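Local coordinates for protein SMG5 (PDB 2HWY) that acts in nonsense-mediated mRNA decay, promoting dephosphorylation of UPF1, and has no RNase activity by itself, at residues V18-F28 and N152-W160. Sequence-based numbering, arbitrary orientation.
Sequences VIRQLATSGRF and NVLDFYKQW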
loop_
_atom_site.group_PDB
_atom_site.type_symbol
_atom_site.label_atom_id
_atom_site.label_comp_id
_atom_site.label_asym_id
_atom_site.label_seq_id
_atom_site.Cartn_x
_atom_site.Cartn_y
_atom_site.Cartn_z
ATOM N N VAL A 18 9.768 -4.548 -0.928
ATOM C CA VAL A 18 8.939 -5.196 0.082
ATOM C C VAL A 18 7.570 -5.544 -0.519
ATOM O O VAL A 18 7.070 -6.673 -0.371
ATOM C CB VAL A 18 8.750 -4.271 1.302
ATOM C CG1 VAL A 18 7.652 -4.793 2.214
ATOM C CG2 VAL A 18 10.069 -4.130 2.069
ATOM N N ILE A 19 6.973 -4.564 -1.199
ATOM C CA ILE A 19 5.689 -4.768 -1.835
ATOM C C ILE A 19 5.812 -5.844 -2.912
ATOM O O ILE A 19 4.967 -6.732 -2.997
ATOM C CB ILE A 19 5.058 -3.422 -2.342
ATOM C CG1 ILE A 19 4.614 -2.577 -1.147
ATOM C CG2 ILE A 19 3.820 -3.660 -3.207
ATOM C CD1 ILE A 19 5.557 -1.510 -0.761
ATOM N N ARG A 20 6.881 -5.813 -3.694
ATOM C CA ARG A 20 7.097 -6.873 -4.680
ATOM C C ARG A 20 7.015 -8.244 -4.038
ATOM O O ARG A 20 6.280 -9.100 -4.487
ATOM C CB ARG A 20 8.438 -6.717 -5.380
ATOM C CG ARG A 20 8.679 -7.753 -6.502
ATOM C CD ARG A 20 10.078 -7.633 -7.142
ATOM N NE ARG A 20 10.414 -6.230 -7.381
ATOM C CZ ARG A 20 10.134 -5.544 -8.488
ATOM N NH1 ARG A 20 9.516 -6.123 -9.513
ATOM N NH2 ARG A 20 10.488 -4.263 -8.576
ATOM N N GLN A 21 7.768 -8.431 -2.968
ATOM C CA GLN A 21 7.768 -9.693 -2.228
ATOM C C GLN A 21 6.366 -10.105 -1.805
ATOM O O GLN A 21 5.957 -11.236 -2.029
ATOM C CB GLN A 21 8.646 -9.568 -0.983
ATOM C CG GLN A 21 9.222 -10.874 -0.481
ATOM C CD GLN A 21 10.217 -11.479 -1.441
ATOM O OE1 GLN A 21 10.760 -10.793 -2.317
ATOM N NE2 GLN A 21 10.456 -12.774 -1.296
ATOM N N LEU A 22 5.630 -9.178 -1.206
ATOM C CA LEU A 22 4.321 -9.488 -0.608
ATOM C C LEU A 22 3.275 -9.758 -1.670
ATOM O O LEU A 22 2.488 -10.685 -1.545
ATOM C CB LEU A 22 3.866 -8.331 0.277
ATOM C CG LEU A 22 4.836 -8.067 1.427
ATOM C CD1 LEU A 22 4.759 -6.623 1.899
ATOM C CD2 LEU A 22 4.599 -9.049 2.562
ATOM N N ALA A 23 3.303 -8.940 -2.719
ATOM C CA ALA A 23 2.382 -9.032 -3.848
ATOM C C ALA A 23 2.618 -10.277 -4.688
ATOM O O ALA A 23 1.740 -10.740 -5.412
ATOM C CB ALA A 23 2.537 -7.799 -4.714
ATOM N N THR A 24 3.836 -10.781 -4.613
ATOM C CA THR A 24 4.248 -11.983 -5.329
ATOM C C THR A 24 4.130 -13.190 -4.421
ATOM O O THR A 24 4.146 -14.329 -4.899
ATOM C CB THR A 24 5.700 -11.833 -5.856
ATOM O OG1 THR A 24 5.665 -11.062 -7.062
ATOM C CG2 THR A 24 6.370 -13.181 -6.140
ATOM N N SER A 25 4.002 -12.940 -3.114
ATOM C CA SER A 25 3.920 -14.020 -2.144
ATOM C C SER A 25 2.761 -14.921 -2.520
ATOM O O SER A 25 2.870 -16.146 -2.410
ATOM C CB SER A 25 3.779 -13.501 -0.701
ATOM O OG SER A 25 2.433 -13.363 -0.291
ATOM N N GLY A 26 1.667 -14.324 -2.997
ATOM C CA GLY A 26 0.419 -15.070 -3.196
ATOM C C GLY A 26 -0.282 -15.386 -1.877
ATOM O O GLY A 26 -1.241 -16.145 -1.859
ATOM N N ARG A 27 0.195 -14.799 -0.776
ATOM C CA ARG A 27 -0.434 -14.947 0.544
ATOM C C ARG A 27 -1.290 -13.719 0.856
ATOM O O ARG A 27 -2.028 -13.706 1.834
ATOM C CB ARG A 27 0.624 -15.118 1.652
ATOM C CG ARG A 27 1.835 -15.983 1.283
ATOM C CD ARG A 27 1.723 -17.428 1.724
ATOM N NE ARG A 27 2.291 -17.651 3.051
ATOM C CZ ARG A 27 3.593 -17.594 3.348
ATOM N NH1 ARG A 27 4.510 -17.300 2.421
ATOM N NH2 ARG A 27 3.984 -17.814 4.602
ATOM N N PHE A 28 -1.170 -12.682 0.027
ATOM C CA PHE A 28 -1.976 -11.477 0.169
ATOM C C PHE A 28 -2.538 -11.012 -1.174
ATOM O O PHE A 28 -2.008 -11.337 -2.241
ATOM C CB PHE A 28 -1.135 -10.367 0.785
ATOM C CG PHE A 28 -0.542 -10.733 2.103
ATOM C CD1 PHE A 28 0.813 -11.054 2.213
ATOM C CD2 PHE A 28 -1.333 -10.785 3.247
ATOM C CE1 PHE A 28 1.374 -11.405 3.459
ATOM C CE2 PHE A 28 -0.772 -11.146 4.498
ATOM C CZ PHE A 28 0.583 -11.448 4.595
ATOM N N ASN A 152 4.026 -0.313 9.793
ATOM C CA ASN A 152 5.076 0.148 8.905
ATOM C C ASN A 152 5.487 -0.954 7.929
ATOM O O ASN A 152 5.591 -2.119 8.318
ATOM C CB ASN A 152 6.279 0.578 9.727
ATOM C CG ASN A 152 7.498 0.851 8.872
ATOM O OD1 ASN A 152 8.363 -0.021 8.713
ATOM N ND2 ASN A 152 7.566 2.054 8.295
ATOM N N VAL A 153 5.701 -0.601 6.660
ATOM C CA VAL A 153 6.143 -1.597 5.671
ATOM C C VAL A 153 7.250 -2.534 6.186
ATOM O O VAL A 153 7.076 -3.749 6.186
ATOM C CB VAL A 153 6.648 -0.985 4.332
ATOM C CG1 VAL A 153 5.717 -1.348 3.180
ATOM C CG2 VAL A 153 6.922 0.510 4.431
ATOM N N LEU A 154 8.380 -1.976 6.616
ATOM C CA LEU A 154 9.479 -2.807 7.128
ATOM C C LEU A 154 9.169 -3.510 8.455
ATOM O O LEU A 154 9.734 -4.571 8.726
ATOM C CB LEU A 154 10.771 -2.001 7.262
ATOM C CG LEU A 154 11.204 -1.197 6.028
ATOM C CD1 LEU A 154 12.626 -0.771 6.195
ATOM C CD2 LEU A 154 11.035 -1.985 4.745
ATOM N N ASP A 155 8.297 -2.921 9.295
ATOM C CA ASP A 155 7.846 -3.612 10.496
ATOM C C ASP A 155 7.024 -4.848 10.143
ATOM O O ASP A 155 7.269 -5.932 10.605
ATOM C CB ASP A 155 7.025 -2.670 11.380
ATOM N N PHE A 156 6.071 -4.649 9.236
ATOM C CA PHE A 156 5.260 -5.755 8.742
ATOM C C PHE A 156 6.167 -6.803 8.069
ATOM O O PHE A 156 6.033 -8.004 8.311
ATOM C CB PHE A 156 4.196 -5.225 7.767
ATOM C CG PHE A 156 3.266 -6.291 7.227
ATOM C CD1 PHE A 156 2.057 -6.569 7.852
ATOM C CD2 PHE A 156 3.595 -6.996 6.069
ATOM C CE1 PHE A 156 1.197 -7.540 7.342
ATOM C CE2 PHE A 156 2.741 -7.977 5.561
ATOM C CZ PHE A 156 1.539 -8.247 6.206
ATOM N N TYR A 157 7.117 -6.327 7.267
ATOM C CA TYR A 157 7.962 -7.205 6.470
ATOM C C TYR A 157 8.887 -8.056 7.313
ATOM O O TYR A 157 9.041 -9.261 7.083
ATOM C CB TYR A 157 8.823 -6.413 5.484
ATOM C CG TYR A 157 9.606 -7.357 4.630
ATOM C CD1 TYR A 157 8.941 -8.260 3.795
ATOM C CD2 TYR A 157 10.992 -7.422 4.704
ATOM C CE1 TYR A 157 9.629 -9.170 3.025
ATOM C CE2 TYR A 157 11.692 -8.330 3.939
ATOM C CZ TYR A 157 10.997 -9.202 3.097
ATOM O OH TYR A 157 11.668 -10.119 2.319
ATOM N N LYS A 158 9.521 -7.411 8.280
ATOM C CA LYS A 158 10.402 -8.111 9.174
ATOM C C LYS A 158 9.582 -9.074 10.067
ATOM O O LYS A 158 10.012 -10.204 10.314
ATOM C CB LYS A 158 11.319 -7.112 9.910
ATOM C CG LYS A 158 12.210 -6.289 8.907
ATOM C CD LYS A 158 13.654 -6.076 9.369
ATOM C CE LYS A 158 14.568 -7.265 9.009
ATOM N NZ LYS A 158 15.741 -7.500 9.967
ATOM N N GLN A 159 8.373 -8.688 10.475
ATOM C CA GLN A 159 7.475 -9.662 11.142
ATOM C C GLN A 159 7.109 -10.862 10.220
ATOM O O GLN A 159 7.040 -12.012 10.667
ATOM C CB GLN A 159 6.187 -8.998 11.686
ATOM C CG GLN A 159 6.225 -8.615 13.192
ATOM C CD GLN A 159 4.860 -8.760 13.895
ATOM O OE1 GLN A 159 3.810 -8.772 13.245
ATOM N NE2 GLN A 159 4.881 -8.877 15.232
ATOM N N TRP A 160 6.892 -10.586 8.942
ATOM C CA TRP A 160 6.418 -11.600 8.003
ATOM C C TRP A 160 7.417 -12.727 7.754
ATOM O O TRP A 160 8.489 -12.510 7.198
ATOM C CB TRP A 160 6.039 -10.938 6.679
ATOM C CG TRP A 160 5.252 -11.833 5.779
ATOM C CD1 TRP A 160 3.999 -12.349 6.012
ATOM C CD2 TRP A 160 5.658 -12.323 4.486
ATOM N NE1 TRP A 160 3.612 -13.131 4.947
ATOM C CE2 TRP A 160 4.607 -13.128 3.996
ATOM C CE3 TRP A 160 6.813 -12.168 3.704
ATOM C CZ2 TRP A 160 4.679 -13.780 2.752
ATOM C CZ3 TRP A 160 6.880 -12.806 2.469
ATOM C CH2 TRP A 160 5.818 -13.594 2.004
#
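Trp-160, Phe-156 and Phe-28 form an aromatic cluster at the end of the contact where both helices run out. Phe-156 turns its edge toward the face of Phe-28 in an offset edge-to-face pair, the planes 62° apart. Trp-160, its CG anti to the backbone N (chi1 -166°), reaches over the C-terminal end of helix 16-25 and places NE1 at the rim of the Phe-28 ring, their planes oblique. Trp-160 CZ2 also lies over one face of the Arg-27 guanidinium, 3.5 Å from NH1, the two planes well inclined. Leu-22 suits the junction because its branched end serves two rings: CD2 makes a CH-pi contact over the Trp-160 six-membered ring, 4.1 Å from the centroid, and meets the edge of Phe-156 at CE2.

Aliphatic packing continues toward the helix starts. Val-18, beta-branched, spreads two methyls: CG2 lies 3.6 Å from Leu-154 CD2 and over the broad face of Tyr-157, while CG1 rests against Tyr-157 CB. Ile-19 CD1 abuts Val-153 CG1. Leu-22, Phe-28 and Phe-156 all touch Leu-5 of strand 4-7, placing the contact on the parallel sheet of the PIN domain; the helix axes cross at 50°.

The hydrogen bonds stay within each segment. Ser-25, short enough to fold back, accepts through OG from Arg-27 N (2.7 Å), which makes an ST turn, and donates to Leu-22 O, while its CB lies beside Trp-160 CH2. An alanine here would keep that CB but is likely to leave Arg-27 N without its acceptor and the turn less firmly set. Gly-26 between them takes a positive phi, easy without a side chain. Asn-152 OD1, at the N-cap, accepts from Asp-155 N.

With no hydrogen bond between the segments, their association rests on apolar and aromatic packing, while polar bonds shape the C-terminal end of helix 16-25 and the N-terminal end of helix 153-159.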